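Local coordinates for predicted protein (Acinetobacter sp. RUH2624, PDB 4MEA) that probably hydrolyses epoxides to diols, as a secreted Cif-type virulence factor with the alpha/beta hydrolase fold, at residues F156-Y169 with V276-F288. Residues are numbered along the deposited sequence; the frame is centred on the assembly and turned at random.
Sequences FMDSPIPDRAMFEY and VNDVLVKEMRARF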
ATOM      1  N   PHE A 156      25.113   4.735   1.758  1.00 13.75           N
ATOM      2  CA  PHE A 156      23.669   4.557   1.894  1.00 11.61           C
ATOM      3  C   PHE A 156      23.330   3.128   1.483  1.00 12.28           C
ATOM      4  O   PHE A 156      23.879   2.610   0.501  1.00 11.27           O
ATOM      5  CB  PHE A 156      22.914   5.562   1.013  1.00  5.47           C
ATOM      6  CG  PHE A 156      23.186   7.005   1.371  1.00 12.71           C
ATOM      7  CD1 PHE A 156      22.388   7.667   2.294  1.00 14.09           C
ATOM      8  CD2 PHE A 156      24.240   7.693   0.785  1.00 17.81           C
ATOM      9  CE1 PHE A 156      22.632   8.997   2.622  1.00 13.11           C
ATOM     10  CE2 PHE A 156      24.495   9.017   1.116  1.00 14.05           C
ATOM     11  CZ  PHE A 156      23.685   9.666   2.034  1.00 15.50           C
ATOM     12  N   MET A 157      22.443   2.479   2.232  1.00 10.39           N
ATOM     13  CA  MET A 157      22.215   1.046   2.041  1.00  8.67           C
ATOM     14  C   MET A 157      20.783   0.678   1.637  1.00 14.13           C
ATOM     15  O   MET A 157      19.813   1.031   2.310  1.00 11.23           O
ATOM     16  CB  MET A 157      22.683   0.247   3.260  1.00  5.17           C
ATOM     17  CG  MET A 157      24.198   0.293   3.468  1.00  3.15           C
ATOM     18  SD  MET A 157      24.807  -0.469   4.985  1.00 12.38           S
ATOM     19  CE  MET A 157      24.345  -2.192   4.734  1.00  9.81           C
ATOM     20  N   ASP A 158      20.693  -0.028   0.513  1.00 13.57           N
ATOM     21  CA  ASP A 158      19.454  -0.586  -0.059  1.00 13.79           C
ATOM     22  C   ASP A 158      18.339   0.400  -0.421  1.00 13.84           C
ATOM     23  O   ASP A 158      17.979   0.503  -1.589  1.00 13.95           O
ATOM     24  CB  ASP A 158      18.897  -1.766   0.769  1.00 10.75           C
ATOM     25  CG  ASP A 158      18.216  -2.818  -0.110  1.00 13.81           C
ATOM     26  OD1 ASP A 158      18.770  -3.138  -1.182  1.00 14.54           O
ATOM     27  OD2 ASP A 158      17.119  -3.301   0.239  1.00 10.72           O
ATOM     28  N   SER A 159      17.788   1.114   0.566  1.00  8.88           N
ATOM     29  CA  SER A 159      16.621   1.972   0.323  1.00  9.59           C
ATOM     30  C   SER A 159      16.942   3.236  -0.471  1.00  7.56           C
ATOM     31  O   SER A 159      18.056   3.762  -0.403  1.00 11.82           O
ATOM     32  CB  SER A 159      15.941   2.372   1.639  1.00  9.42           C
ATOM     33  OG  SER A 159      15.427   1.242   2.308  1.00  8.48           O
ATOM     34  N   PRO A 160      15.958   3.733  -1.226  1.00 10.63           N
ATOM     35  CA  PRO A 160      16.179   4.982  -1.953  1.00 10.09           C
ATOM     36  C   PRO A 160      16.302   6.149  -0.978  1.00 12.19           C
ATOM     37  O   PRO A 160      15.729   6.112   0.112  1.00 12.14           O
ATOM     38  CB  PRO A 160      14.904   5.127  -2.793  1.00 10.39           C
ATOM     39  CG  PRO A 160      13.869   4.337  -2.058  1.00 15.40           C
ATOM     40  CD  PRO A 160      14.614   3.173  -1.471  1.00 13.16           C
ATOM     41  N   ILE A 161      17.079   7.152  -1.369  1.00 11.83           N
ATOM     42  CA  ILE A 161      17.078   8.443  -0.704  1.00 11.87           C
ATOM     43  C   ILE A 161      15.867   9.175  -1.273  1.00 14.82           C
ATOM     44  O   ILE A 161      15.646   9.156  -2.482  1.00 12.46           O
ATOM     45  CB  ILE A 161      18.371   9.229  -1.039  1.00 14.45           C
ATOM     46  CG1 ILE A 161      19.603   8.476  -0.524  1.00 10.87           C
ATOM     47  CG2 ILE A 161      18.317  10.647  -0.470  1.00 11.13           C
ATOM     48  CD1 ILE A 161      20.917   8.866  -1.206  1.00 11.79           C
ATOM     49  N   PRO A 162      15.056   9.796  -0.408  1.00 11.29           N
ATOM     50  CA  PRO A 162      13.897  10.538  -0.913  1.00 13.40           C
ATOM     51  C   PRO A 162      14.249  11.514  -2.038  1.00 15.56           C
ATOM     52  O   PRO A 162      15.134  12.352  -1.897  1.00 14.44           O
ATOM     53  CB  PRO A 162      13.421  11.305   0.324  1.00  9.23           C
ATOM     54  CG  PRO A 162      13.748  10.368   1.452  1.00 10.06           C
ATOM     55  CD  PRO A 162      15.088   9.758   1.066  1.00  6.85           C
ATOM     56  N   ASP A 163      13.558  11.379  -3.162  1.00 12.66           N
ATOM     57  CA  ASP A 163      13.661  12.342  -4.248  1.00 13.39           C
ATOM     58  C   ASP A 163      12.379  12.239  -5.065  1.00 12.94           C
ATOM     59  O   ASP A 163      11.429  11.581  -4.631  1.00  9.19           O
ATOM     60  CB  ASP A 163      14.950  12.162  -5.089  1.00 13.16           C
ATOM     61  CG  ASP A 163      14.861  11.024  -6.113  1.00 16.04           C
ATOM     62  OD1 ASP A 163      14.001  10.140  -5.979  1.00 11.39           O
ATOM     63  OD2 ASP A 163      15.681  11.011  -7.057  1.00 12.86           O
ATOM     64  N   ARG A 164      12.342  12.899  -6.219  1.00 10.57           N
ATOM     65  CA  ARG A 164      11.116  13.005  -7.010  1.00 11.44           C
ATOM     66  C   ARG A 164      10.601  11.624  -7.409  1.00  9.44           C
ATOM     67  O   ARG A 164       9.400  11.438  -7.634  1.00 13.21           O
ATOM     68  CB  ARG A 164      11.370  13.846  -8.267  1.00 10.36           C
ATOM     69  CG  ARG A 164      12.340  13.177  -9.219  1.00 14.98           C
ATOM     70  CD  ARG A 164      12.902  14.109 -10.279  1.00 23.73           C
ATOM     71  NE  ARG A 164      13.804  13.374 -11.166  1.00 26.89           N
ATOM     72  CZ  ARG A 164      14.591  13.938 -12.073  1.00 35.06           C
ATOM     73  NH1 ARG A 164      14.592  15.257 -12.218  1.00 34.26           N
ATOM     74  NH2 ARG A 164      15.382  13.180 -12.830  1.00 32.83           N
ATOM     75  N   ALA A 165      11.509  10.658  -7.506  1.00  9.08           N
ATOM     76  CA  ALA A 165      11.129   9.311  -7.932  1.00 10.55           C
ATOM     77  C   ALA A 165      10.272   8.586  -6.883  1.00 14.57           C
ATOM     78  O   ALA A 165       9.587   7.606  -7.186  1.00 10.65           O
ATOM     79  CB  ALA A 165      12.365   8.491  -8.291  1.00 12.76           C
ATOM     80  N   MET A 166      10.298   9.078  -5.651  1.00 10.52           N
ATOM     81  CA  MET A 166       9.486   8.485  -4.595  1.00  9.13           C
ATOM     82  C   MET A 166       8.005   8.799  -4.835  1.00 12.01           C
ATOM     83  O   MET A 166       7.118   8.174  -4.247  1.00 11.85           O
ATOM     84  CB  MET A 166       9.960   8.982  -3.221  1.00  8.25           C
ATOM     85  CG  MET A 166       9.452   8.188  -2.025  1.00 11.99           C
ATOM     86  SD  MET A 166      10.332   8.652  -0.503  1.00 15.24           S
ATOM     87  CE  MET A 166      11.760   7.561  -0.590  1.00  8.34           C
ATOM     88  N   PHE A 167       7.745   9.773  -5.707  1.00  6.72           N
ATOM     89  CA  PHE A 167       6.390  10.090  -6.137  1.00  8.05           C
ATOM     90  C   PHE A 167       5.993   9.221  -7.331  1.00 11.77           C
ATOM     91  O   PHE A 167       4.922   9.412  -7.931  1.00  9.39           O
ATOM     92  CB  PHE A 167       6.284  11.565  -6.540  1.00  7.19           C
ATOM     93  CG  PHE A 167       6.351  12.520  -5.379  1.00 10.99           C
ATOM     94  CD1 PHE A 167       5.875  12.154  -4.135  1.00  7.90           C
ATOM     95  CD2 PHE A 167       6.887  13.789  -5.540  1.00 17.66           C
ATOM     96  CE1 PHE A 167       5.932  13.039  -3.057  1.00 17.09           C
ATOM     97  CE2 PHE A 167       6.942  14.685  -4.471  1.00 16.40           C
ATOM     98  CZ  PHE A 167       6.467  14.307  -3.232  1.00 14.90           C
ATOM     99  N   GLU A 168       6.858   8.275  -7.680  1.00 13.29           N
ATOM    100  CA  GLU A 168       6.649   7.455  -8.874  1.00  9.60           C
ATOM    101  C   GLU A 168       6.706   5.946  -8.623  1.00 10.34           C
ATOM    102  O   GLU A 168       6.152   5.170  -9.406  1.00 11.04           O
ATOM    103  CB  GLU A 168       7.652   7.847  -9.962  1.00 14.03           C
ATOM    104  CG  GLU A 168       7.469   9.277 -10.454  1.00 25.44           C
ATOM    105  CD  GLU A 168       8.660   9.781 -11.247  1.00 46.06           C
ATOM    106  OE1 GLU A 168       9.656   9.035 -11.369  1.00 48.39           O
ATOM    107  OE2 GLU A 168       8.600  10.929 -11.742  1.00 57.10           O
ATOM    108  N   TYR A 169       7.364   5.513  -7.547  1.00  8.46           N
ATOM    109  CA  TYR A 169       7.477   4.064  -7.309  1.00  8.93           C
ATOM    110  C   TYR A 169       6.084   3.456  -7.286  1.00  4.72           C
ATOM    111  O   TYR A 169       5.205   3.946  -6.575  1.00 10.04           O
ATOM    112  CB  TYR A 169       8.219   3.745  -6.003  1.00  8.84           C
ATOM    113  CG  TYR A 169       9.604   4.348  -5.919  1.00  5.85           C
ATOM    114  CD1 TYR A 169      10.479   4.295  -7.002  1.00 11.28           C
ATOM    115  CD2 TYR A 169      10.029   4.988  -4.756  1.00  8.34           C
ATOM    116  CE1 TYR A 169      11.749   4.860  -6.923  1.00  8.05           C
ATOM    117  CE2 TYR A 169      11.278   5.566  -4.672  1.00 12.56           C
ATOM    118  CZ  TYR A 169      12.135   5.496  -5.753  1.00 10.43           C
ATOM    119  OH  TYR A 169      13.377   6.063  -5.651  1.00 11.72           O
ATOM    120  N   VAL A 276      15.828  -4.087  -2.277  1.00 10.67           N
ATOM    121  CA  VAL A 276      15.451  -3.004  -3.187  1.00 13.22           C
ATOM    122  C   VAL A 276      16.305  -3.067  -4.460  1.00 12.57           C
ATOM    123  O   VAL A 276      15.927  -2.540  -5.504  1.00 15.57           O
ATOM    124  CB  VAL A 276      15.564  -1.621  -2.498  1.00  9.02           C
ATOM    125  CG1 VAL A 276      15.018  -0.522  -3.411  1.00  8.92           C
ATOM    126  CG2 VAL A 276      14.789  -1.645  -1.180  1.00  9.24           C
ATOM    127  N   ASN A 277      17.459  -3.720  -4.357  1.00 11.94           N
ATOM    128  CA  ASN A 277      18.262  -4.075  -5.528  1.00  8.62           C
ATOM    129  C   ASN A 277      18.919  -2.844  -6.179  1.00 14.91           C
ATOM    130  O   ASN A 277      19.765  -2.185  -5.567  1.00 13.66           O
ATOM    131  CB  ASN A 277      17.405  -4.886  -6.530  1.00 12.10           C
ATOM    132  CG  ASN A 277      18.231  -5.522  -7.636  1.00 18.62           C
ATOM    133  OD1 ASN A 277      19.461  -5.526  -7.588  1.00 11.32           O
ATOM    134  ND2 ASN A 277      17.554  -6.067  -8.640  1.00 22.11           N
ATOM    135  N   ASP A 278      18.516  -2.509  -7.400  1.00 12.81           N
ATOM    136  CA  ASP A 278      19.246  -1.494  -8.164  1.00 10.08           C
ATOM    137  C   ASP A 278      18.698  -0.058  -8.126  1.00 15.46           C
ATOM    138  O   ASP A 278      19.261   0.836  -8.768  1.00 17.40           O
ATOM    139  CB  ASP A 278      19.394  -1.950  -9.623  1.00 13.18           C
ATOM    140  CG  ASP A 278      18.064  -2.129 -10.318  1.00 24.35           C
ATOM    141  OD1 ASP A 278      17.013  -2.026  -9.648  1.00 25.03           O
ATOM    142  OD2 ASP A 278      18.072  -2.388 -11.542  1.00 31.68           O
ATOM    143  N   VAL A 279      17.611   0.173  -7.392  1.00 11.52           N
ATOM    144  CA  VAL A 279      17.004   1.504  -7.349  1.00 11.19           C
ATOM    145  C   VAL A 279      17.972   2.574  -6.813  1.00 10.17           C
ATOM    146  O   VAL A 279      18.180   3.601  -7.447  1.00 10.60           O
ATOM    147  CB  VAL A 279      15.703   1.521  -6.515  1.00 13.09           C
ATOM    148  CG1 VAL A 279      15.163   2.958  -6.383  1.00  5.73           C
ATOM    149  CG2 VAL A 279      14.659   0.592  -7.135  1.00 13.59           C
ATOM    150  N   LEU A 280      18.561   2.326  -5.650  1.00 13.01           N
ATOM    151  CA  LEU A 280      19.496   3.276  -5.057  1.00  8.15           C
ATOM    152  C   LEU A 280      20.759   3.419  -5.905  1.00 10.24           C
ATOM    153  O   LEU A 280      21.312   4.509  -6.028  1.00 13.61           O
ATOM    154  CB  LEU A 280      19.878   2.831  -3.639  1.00 10.10           C
ATOM    155  CG  LEU A 280      20.884   3.712  -2.889  1.00 11.25           C
ATOM    156  CD1 LEU A 280      20.284   5.079  -2.599  1.00  8.80           C
ATOM    157  CD2 LEU A 280      21.361   3.048  -1.584  1.00  8.36           C
ATOM    158  N   VAL A 281      21.222   2.313  -6.479  1.00 12.55           N
ATOM    159  CA  VAL A 281      22.437   2.332  -7.294  1.00 13.58           C
ATOM    160  C   VAL A 281      22.285   3.309  -8.461  1.00 17.86           C
ATOM    161  O   VAL A 281      23.151   4.162  -8.691  1.00 16.59           O
ATOM    162  CB  VAL A 281      22.785   0.921  -7.809  1.00 15.36           C
ATOM    163  CG1 VAL A 281      23.910   0.978  -8.823  1.00 17.94           C
ATOM    164  CG2 VAL A 281      23.145   0.013  -6.640  1.00 14.01           C
ATOM    165  N   LYS A 282      21.166   3.194  -9.168  1.00 14.49           N
ATOM    166  CA  LYS A 282      20.864   4.067 -10.291  1.00 16.20           C
ATOM    167  C   LYS A 282      20.586   5.492  -9.842  1.00 15.93           C
ATOM    168  O   LYS A 282      20.991   6.449 -10.501  1.00 13.79           O
ATOM    169  CB  LYS A 282      19.657   3.532 -11.072  1.00 16.65           C
ATOM    170  CG  LYS A 282      19.895   2.191 -11.730  1.00 17.96           C
ATOM    171  CD  LYS A 282      18.662   1.756 -12.518  1.00 23.10           C
ATOM    172  CE  LYS A 282      18.860   0.377 -13.124  1.00 40.40           C
ATOM    173  NZ  LYS A 282      17.686  -0.034 -13.949  1.00 52.92           N
ATOM    174  N   GLU A 283      19.888   5.629  -8.718  1.00 10.95           N
ATOM    175  CA  GLU A 283      19.495   6.942  -8.228  1.00 10.55           C
ATOM    176  C   GLU A 283      20.706   7.796  -7.888  1.00 12.59           C
ATOM    177  O   GLU A 283      20.819   8.926  -8.360  1.00 17.23           O
ATOM    178  CB  GLU A 283      18.589   6.832  -6.993  1.00 11.05           C
ATOM    179  CG  GLU A 283      18.167   8.206  -6.434  1.00  4.15           C
ATOM    180  CD  GLU A 283      17.501   8.118  -5.065  1.00 13.38           C
ATOM    181  OE1 GLU A 283      17.711   7.114  -4.359  1.00  7.46           O
ATOM    182  OE2 GLU A 283      16.775   9.062  -4.689  1.00 12.30           O
ATOM    183  N   MET A 284      21.604   7.261  -7.058  1.00 16.92           N
ATOM    184  CA  MET A 284      22.794   8.015  -6.657  1.00 18.60           C
ATOM    185  C   MET A 284      23.686   8.367  -7.854  1.00 14.24           C
ATOM    186  O   MET A 284      24.124   9.498  -7.984  1.00 13.93           O
ATOM    187  CB  MET A 284      23.595   7.274  -5.578  1.00 20.30           C
ATOM    188  CG  MET A 284      22.924   7.260  -4.208  1.00 12.34           C
ATOM    189  SD  MET A 284      23.947   6.432  -2.980  1.00 17.54           S
ATOM    190  CE  MET A 284      25.304   7.600  -2.818  1.00 18.58           C
ATOM    191  N   ARG A 285      23.943   7.400  -8.729  1.00 11.48           N
ATOM    192  CA  ARG A 285      24.739   7.668  -9.919  1.00 15.50           C
ATOM    193  C   ARG A 285      24.136   8.806 -10.747  1.00 22.86           C
ATOM    194  O   ARG A 285      24.845   9.732 -11.136  1.00 29.84           O
ATOM    195  CB  ARG A 285      24.905   6.404 -10.774  1.00 19.05           C
ATOM    196  CG  ARG A 285      25.770   6.608 -12.013  1.00 28.20           C
ATOM    197  CD  ARG A 285      26.308   5.291 -12.531  1.00 36.72           C
ATOM    198  NE  ARG A 285      25.250   4.299 -12.696  1.00 49.44           N
ATOM    199  CZ  ARG A 285      25.173   3.160 -12.011  1.00 49.63           C
ATOM    200  NH1 ARG A 285      26.102   2.856 -11.109  1.00 45.21           N
ATOM    201  NH2 ARG A 285      24.169   2.321 -12.236  1.00 49.12           N
ATOM    202  N   ALA A 286      22.827   8.747 -10.993  1.00 23.88           N
ATOM    203  CA  ALA A 286      22.160   9.714 -11.874  1.00 21.06           C
ATOM    204  C   ALA A 286      22.018  11.109 -11.276  1.00 23.96           C
ATOM    205  O   ALA A 286      22.027  12.098 -12.002  1.00 25.42           O
ATOM    206  CB  ALA A 286      20.785   9.197 -12.304  1.00 13.82           C
ATOM    207  N   ARG A 287      21.876  11.196  -9.956  1.00 19.01           N
ATOM    208  CA  ARG A 287      21.414  12.445  -9.355  1.00 18.21           C
ATOM    209  C   ARG A 287      22.181  12.989  -8.151  1.00 17.33           C
ATOM    210  O   ARG A 287      22.093  14.185  -7.870  1.00 19.11           O
ATOM    211  CB  ARG A 287      19.937  12.319  -8.987  1.00 20.17           C
ATOM    212  CG  ARG A 287      19.091  11.834 -10.144  1.00 22.34           C
ATOM    213  CD  ARG A 287      17.671  12.282  -9.983  1.00 26.05           C
ATOM    214  NE  ARG A 287      17.566  13.737  -9.951  1.00 18.99           N
ATOM    215  CZ  ARG A 287      16.710  14.390  -9.176  1.00 20.77           C
ATOM    216  NH1 ARG A 287      15.915  13.706  -8.362  1.00 16.77           N
ATOM    217  NH2 ARG A 287      16.660  15.716  -9.196  1.00 19.29           N
ATOM    218  N   PHE A 288      22.913  12.134  -7.439  1.00 10.95           N
ATOM    219  CA  PHE A 288      23.474  12.537  -6.142  1.00 17.20           C
ATOM    220  C   PHE A 288      24.989  12.733  -6.118  1.00 22.33           C
ATOM    221  O   PHE A 288      25.524  13.305  -5.167  1.00 26.31           O
ATOM    222  CB  PHE A 288      23.072  11.538  -5.040  1.00 17.05           C
ATOM    223  CG  PHE A 288      21.657  11.704  -4.553  1.00 14.79           C
ATOM    224  CD1 PHE A 288      21.391  12.382  -3.375  1.00 14.98           C
ATOM    225  CD2 PHE A 288      20.595  11.186  -5.276  1.00 12.41           C
ATOM    226  CE1 PHE A 288      20.095  12.537  -2.925  1.00 16.84           C
ATOM    227  CE2 PHE A 288      19.296  11.341  -4.830  1.00 16.85           C
ATOM    228  CZ  PHE A 288      19.045  12.019  -3.654  1.00 12.83           C
TER
HETATM  229  O   HOH W   1      18.368  -0.185  -4.168  1.00 10.69           O
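E283 reaches from helix 279-288 to the backbone of I161, where its two carboxylate oxygens approach N and O. With CG anti to the backbone N (chi1 179°) and the chain extended, OE1 accepts from I161 N through its syn lone pair (3.1 Å). OE2 lies only 2.5 Å from I161 O, so the acid probably holds a proton and donates it; D163, whose OD1 is 3.2 Å from E283 OE2, would favour that form. D163 OD1 also accepts from A165 N in an Asx turn, while D163 OD2 forms a salt bridge with R287 NH1 (3.0 Å) at the guanidinium edge. The guanidinium of R164 stacks flat on that of R287, planes 4° apart; E254, salt-bridged to R287 NH1, probably offsets the like charges. In this alpha/beta hydrolase fold, 156-169 begins with the last residues of strand 151-157, and V276 follows the neighbouring parallel strand 267-272. Near these strand ends D158 OD2 accepts a nearly straight bond from V276 N (2.9 Å, 169°) and another from H305, consistent with the acid-histidine part of a hydrolase active site; OD1 accepts from G272 N and, weakly, N277 N. One water accepts from L280 N and donates to D158 O and N277 O. I161 CD1 lies over one face of the F288 ring.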